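Local coordinates for protein cellulase (Soil metagenome, PDB 5I2U) that probably hydrolyses the beta-1,4-glucosidic bonds of cellulose, as a halotolerant glycoside hydrolase of family 5 with a TIM-barrel fold, at residues Met92-Glu95 with Asn99-Glu102; Leu61-Leu66 with Asp128-Asn133. One frame throughout, in Å; residues are numbered along the deposited sequence.

Contact 1: residues Met92-Glu95 with Asn99-Glu102; sequences MGLE and NYRE
The guanidinium of Arg101 turns its NE and NH2 together onto one atom, Leu94 O: NH2 lies 2.9 Å and NE 3.1 Å from this oxygen, which sits in the guanidinium plane. Both donors are tilted to the same face of the carbonyl, and the double grip holds the guanidinium against rotation. Glu95 OE1 adds a long salt bridge to Arg101 NH2, but its carboxylate is held by hydrogen bonds from the backbone N of His132 and Asn133 and by one with the Tyr135 hydroxyl. A straighter bond links the two backbones, Tyr100 N to Gly93 O at 3.0 Å, in the carbonyl plane. Asn99 fits its CB against Gly93 O and turns OD1 back to accept from Glu102 N at 3.2 Å, the donor standing above the plane of the amide; its ND2 binds Ile96 O. Replacing Asn99 with an alanine would probably leave Glu102 N and Ile96 O without these partners, and the backbone leading to helix 104-120 less well fixed. Packing then spreads around Tyr100. The Met92 chain, bent at its last torsion (chi3 74°), lays CE over one ring face, 3.5 Å from Tyr100 CG, in a CH-pi contact with SD obliquely beside it. Leu94 CD1 comes to the ring's edge, 3.7 Å from Tyr100 CD2, and also touches the aliphatic part of Arg101. The Asx motif of Asn99 lies in the loop from strand 87-93 to helix 104-120, a beta-alpha connection of the TIM barrel, and the Met-aromatic contact ties that loop to the strand's last residues.

Contact 2: residues Leu61-Leu66 with Asp128-Asn133; sequences LGWHNL and DFHAHN
His130 stands on the indole of Trp63, its imidazole edge pointing down onto the flat face, with His130 CD2 3.3 Å above the indole plane and over its centre. The pair is T-shaped (edge-to-face), with the planes 78° apart; NE2 of His130 shares the approach, 3.5 Å from Trp63 CE2. Behind it, His130 ND1 gives a nearly straight hydrogen bond of 2.6 Å to Asp128 OD2, received on the syn side of the carboxylate, which fixes the rotation of the imidazole. Arg89 forms a salt bridge with the same oxygen. His130 CG lies anti to the backbone N (chi1 -158°), which swings the ring across to the tryptophan from the centre of an inverse gamma turn. His132 joins the cluster at the edge of the six-membered ring: its NE2 lies near the indole plane, 4.0 Å from Trp63 CZ2, while its ND1 is bound to Glu163 O. A glycerol makes a weak hydrogen bond with Trp63 NE1, consistent with a pocket here. Trp284, on strand 281-286, meets both Trp63 and His130, and strand 87-93 lies between strand 124-130, which carries His130, and strand 57-61, whose following loop carries Trp63 on toward helix 73-81.

How the contacts relate
Both segments of contact 1 fall in sequence between the two segments of contact 2, and the two centres lie about 7 Å apart. Strands 87-93 and 124-130 are neighbours in the barrel, so a backbone hydrogen bond, Met92 O to His130 N at 2.8 Å, ties one contact to the other. A second tie is made by Glu95, whose OE2 lies 2.7 Å from His132 N; its backbone O also accepts from Asn65 ND2, joining the loop of contact 2 as well. In TIM barrels the active site lies at the C-terminal ends of the strands, and here the loops at that end brace each other, probably beside the cleft, where Trp63 of contact 2 lies beside a glycerol, probably from the crystallisation liquor.

Contact 1: residues Met92-Glu95 with Asn99-Glu102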
loop_
_atom_site.group_PDB
_atom_site.type_symbol
_atom_site.label_atom_id
_atom_site.label_comp_id
_atom_site.label_asym_id
_atom_site.label_seq_id
_atom_site.Cartn_x
_atom_site.Cartn_y
_atom_site.Cartn_z
ATOM N N MET A 92 -4.504 -7.412 4.239
ATOM C CA MET A 92 -5.121 -8.286 5.225
ATOM C C MET A 92 -6.426 -7.680 5.711
ATOM O O MET A 92 -6.442 -6.805 6.567
ATOM C CB MET A 92 -4.175 -8.562 6.393
ATOM C CG MET A 92 -4.649 -9.719 7.257
ATOM S SD MET A 92 -3.642 -9.937 8.736
ATOM C CE MET A 92 -4.194 -8.552 9.732
ATOM N N GLY A 93 -7.517 -8.129 5.098
ATOM C CA GLY A 93 -8.874 -7.765 5.460
ATOM C C GLY A 93 -9.230 -7.895 6.913
ATOM O O GLY A 93 -9.063 -8.966 7.508
ATOM N N LEU A 94 -9.715 -6.788 7.475
ATOM C CA LEU A 94 -10.296 -6.761 8.819
ATOM C C LEU A 94 -11.819 -6.588 8.791
ATOM O O LEU A 94 -12.422 -6.430 9.835
ATOM C CB LEU A 94 -9.633 -5.652 9.657
ATOM C CG LEU A 94 -8.378 -5.986 10.487
ATOM C CD1 LEU A 94 -8.649 -6.728 11.790
ATOM C CD2 LEU A 94 -7.350 -6.704 9.620
ATOM N N GLU A 95 -12.413 -6.579 7.596
ATOM C CA GLU A 95 -13.848 -6.398 7.390
ATOM C C GLU A 95 -14.276 -7.452 6.390
ATOM O O GLU A 95 -13.427 -8.058 5.736
ATOM C CB GLU A 95 -14.207 -4.999 6.813
ATOM C CG GLU A 95 -13.327 -3.841 7.255
ATOM C CD GLU A 95 -13.502 -3.418 8.704
ATOM O OE1 GLU A 95 -14.147 -4.127 9.496
ATOM O OE2 GLU A 95 -13.010 -2.325 9.047
ATOM N N ASN A 99 -12.565 -12.424 7.671
ATOM C CA ASN A 99 -11.473 -11.488 7.987
ATOM C C ASN A 99 -10.570 -11.958 9.126
ATOM O O ASN A 99 -10.811 -13.004 9.723
ATOM C CB ASN A 99 -12.068 -10.124 8.338
ATOM C CG ASN A 99 -12.874 -10.162 9.622
ATOM O OD1 ASN A 99 -12.316 -10.303 10.705
ATOM N ND2 ASN A 99 -14.191 -10.043 9.509
ATOM N N TYR A 100 -9.546 -11.148 9.437
ATOM C CA TYR A 100 -8.541 -11.474 10.464
ATOM C C TYR A 100 -9.114 -11.737 11.875
ATOM O O TYR A 100 -8.694 -12.677 12.545
ATOM C CB TYR A 100 -7.455 -10.378 10.491
ATOM C CG TYR A 100 -6.455 -10.482 11.626
ATOM C CD1 TYR A 100 -5.459 -11.454 11.619
ATOM C CD2 TYR A 100 -6.513 -9.612 12.715
ATOM C CE1 TYR A 100 -4.547 -11.549 12.663
ATOM C CE2 TYR A 100 -5.597 -9.692 13.768
ATOM C CZ TYR A 100 -4.621 -10.667 13.733
ATOM O OH TYR A 100 -3.717 -10.744 14.765
ATOM N N ARG A 101 -10.085 -10.928 12.296
ATOM C CA ARG A 101 -10.724 -11.084 13.610
ATOM C C ARG A 101 -11.467 -12.428 13.722
ATOM O O ARG A 101 -11.327 -13.154 14.707
ATOM C CB ARG A 101 -11.667 -9.910 13.887
ATOM C CG ARG A 101 -10.930 -8.583 13.976
ATOM C CD ARG A 101 -11.811 -7.347 14.000
ATOM N NE ARG A 101 -12.635 -7.217 12.798
ATOM C CZ ARG A 101 -13.945 -7.491 12.705
ATOM N NH1 ARG A 101 -14.663 -7.931 13.749
ATOM N NH2 ARG A 101 -14.558 -7.321 11.539
ATOM N N GLU A 102 -12.226 -12.762 12.686
ATOM C CA GLU A 102 -12.985 -14.008 12.633
ATOM C C GLU A 102 -12.088 -15.226 12.335
ATOM O O GLU A 102 -12.338 -16.304 12.858
ATOM C CB GLU A 102 -14.137 -13.842 11.628
ATOM C CG GLU A 102 -15.148 -14.963 11.579
ATOM C CD GLU A 102 -15.883 -14.996 10.251
ATOM O OE1 GLU A 102 -16.272 -13.901 9.766
ATOM O OE2 GLU A 102 -16.048 -16.114 9.692
#

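Contact 2: residues Leu61-Leu66 with Asp128-Asn133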
loop_
_atom_site.group_PDB
_atom_site.type_symbol
_atom_site.label_atom_id
_atom_site.label_comp_id
_atom_site.label_asym_id
_atom_site.label_seq_id
_atom_site.Cartn_x
_atom_site.Cartn_y
_atom_site.Cartn_z
ATOM N N LEU A 61 -2.343 -6.710 -3.783
ATOM C CA LEU A 61 -3.314 -7.804 -3.804
ATOM C C LEU A 61 -4.560 -7.219 -3.175
ATOM O O LEU A 61 -4.482 -6.233 -2.433
ATOM C CB LEU A 61 -2.826 -9.011 -3.008
ATOM C CG LEU A 61 -1.488 -9.620 -3.445
ATOM C CD1 LEU A 61 -1.065 -10.755 -2.529
ATOM C CD2 LEU A 61 -1.548 -10.122 -4.882
ATOM N N GLY A 62 -5.718 -7.761 -3.520
ATOM C CA GLY A 62 -6.960 -7.294 -2.920
ATOM C C GLY A 62 -7.168 -7.956 -1.563
ATOM O O GLY A 62 -6.411 -8.845 -1.164
ATOM N N TRP A 63 -8.207 -7.517 -0.863
ATOM C CA TRP A 63 -8.679 -8.152 0.369
ATOM C C TRP A 63 -8.366 -9.650 0.338
ATOM O O TRP A 63 -8.883 -10.354 -0.524
ATOM C CB TRP A 63 -10.197 -8.012 0.513
ATOM C CG TRP A 63 -10.741 -6.645 0.534
ATOM C CD1 TRP A 63 -10.942 -5.824 -0.535
ATOM C CD2 TRP A 63 -11.230 -5.937 1.674
ATOM N NE1 TRP A 63 -11.480 -4.629 -0.129
ATOM C CE2 TRP A 63 -11.672 -4.675 1.225
ATOM C CE3 TRP A 63 -11.309 -6.234 3.037
ATOM C CZ2 TRP A 63 -12.210 -3.719 2.083
ATOM C CZ3 TRP A 63 -11.822 -5.271 3.898
ATOM C CH2 TRP A 63 -12.270 -4.026 3.412
ATOM N N HIS A 64 -7.505 -10.134 1.231
ATOM C CA HIS A 64 -7.146 -11.572 1.237
ATOM C C HIS A 64 -8.382 -12.468 1.396
ATOM O O HIS A 64 -8.441 -13.544 0.832
ATOM C CB HIS A 64 -6.110 -11.911 2.338
ATOM C CG HIS A 64 -6.729 -12.232 3.663
ATOM N ND1 HIS A 64 -7.097 -11.259 4.561
ATOM C CD2 HIS A 64 -7.090 -13.412 4.223
ATOM C CE1 HIS A 64 -7.648 -11.817 5.620
ATOM N NE2 HIS A 64 -7.658 -13.124 5.440
ATOM N N ASN A 65 -9.358 -12.011 2.178
ATOM C CA ASN A 65 -10.588 -12.775 2.409
ATOM C C ASN A 65 -11.544 -12.854 1.192
ATOM O O ASN A 65 -12.491 -13.658 1.216
ATOM C CB ASN A 65 -11.314 -12.343 3.701
ATOM C CG ASN A 65 -11.478 -10.830 3.844
ATOM O OD1 ASN A 65 -10.604 -10.066 3.467
ATOM N ND2 ASN A 65 -12.578 -10.407 4.463
ATOM N N LEU A 66 -11.266 -12.068 0.139
ATOM C CA LEU A 66 -12.009 -12.110 -1.112
ATOM C C LEU A 66 -11.280 -12.798 -2.254
ATOM O O LEU A 66 -11.892 -13.531 -3.024
ATOM C CB LEU A 66 -12.400 -10.707 -1.533
ATOM C CG LEU A 66 -13.279 -9.952 -0.551
ATOM C CD1 LEU A 66 -13.806 -8.690 -1.197
ATOM C CD2 LEU A 66 -14.435 -10.816 -0.060
ATOM N N ASP A 128 -0.416 -4.678 5.253
ATOM C CA ASP A 128 -1.532 -3.746 5.356
ATOM C C ASP A 128 -2.689 -4.343 6.193
ATOM O O ASP A 128 -3.294 -5.349 5.836
ATOM C CB ASP A 128 -1.958 -3.277 3.943
ATOM C CG ASP A 128 -3.403 -2.752 3.866
ATOM O OD1 ASP A 128 -3.899 -2.106 4.818
ATOM O OD2 ASP A 128 -4.038 -2.983 2.808
ATOM N N PHE A 129 -2.953 -3.675 7.316
ATOM C CA PHE A 129 -4.022 -3.971 8.237
ATOM C C PHE A 129 -5.220 -3.314 7.618
ATOM O O PHE A 129 -5.487 -2.133 7.840
ATOM C CB PHE A 129 -3.654 -3.357 9.590
ATOM C CG PHE A 129 -4.494 -3.815 10.726
ATOM C CD1 PHE A 129 -4.233 -5.030 11.350
ATOM C CD2 PHE A 129 -5.527 -3.007 11.202
ATOM C CE1 PHE A 129 -5.000 -5.447 12.422
ATOM C CE2 PHE A 129 -6.300 -3.411 12.270
ATOM C CZ PHE A 129 -6.039 -4.638 12.884
ATOM N N HIS A 130 -5.925 -4.093 6.802
ATOM C CA HIS A 130 -6.879 -3.571 5.844
ATOM C C HIS A 130 -8.259 -3.371 6.491
ATOM O O HIS A 130 -9.206 -4.140 6.267
ATOM C CB HIS A 130 -6.921 -4.474 4.611
ATOM C CG HIS A 130 -7.445 -3.799 3.381
ATOM N ND1 HIS A 130 -6.639 -3.085 2.519
ATOM C CD2 HIS A 130 -8.685 -3.759 2.854
ATOM C CE1 HIS A 130 -7.364 -2.624 1.520
ATOM N NE2 HIS A 130 -8.613 -3.016 1.702
ATOM N N ALA A 131 -8.335 -2.314 7.292
ATOM C CA ALA A 131 -9.483 -1.976 8.105
ATOM C C ALA A 131 -10.071 -0.651 7.659
ATOM O O ALA A 131 -9.344 0.235 7.181
ATOM C CB ALA A 131 -9.050 -1.852 9.559
ATOM N N HIS A 132 -11.386 -0.530 7.824
ATOM C CA HIS A 132 -12.085 0.762 7.831
ATOM C C HIS A 132 -12.385 1.212 9.261
ATOM O O HIS A 132 -12.164 2.378 9.605
ATOM C CB HIS A 132 -13.405 0.691 7.065
ATOM C CG HIS A 132 -13.245 0.505 5.588
ATOM N ND1 HIS A 132 -12.554 1.396 4.793
ATOM C CD2 HIS A 132 -13.727 -0.449 4.755
ATOM C CE1 HIS A 132 -12.600 0.985 3.537
ATOM N NE2 HIS A 132 -13.305 -0.130 3.487
ATOM N N ASN A 133 -12.905 0.296 10.076
ATOM C CA ASN A 133 -13.189 0.587 11.482
ATOM C C ASN A 133 -11.900 0.577 12.309
ATOM O O ASN A 133 -10.844 0.161 11.822
ATOM C CB ASN A 133 -14.216 -0.396 12.046
ATOM C CG ASN A 133 -15.562 -0.275 11.365
ATOM O OD1 ASN A 133 -16.279 0.704 11.570
ATOM N ND2 ASN A 133 -15.907 -1.252 10.520
#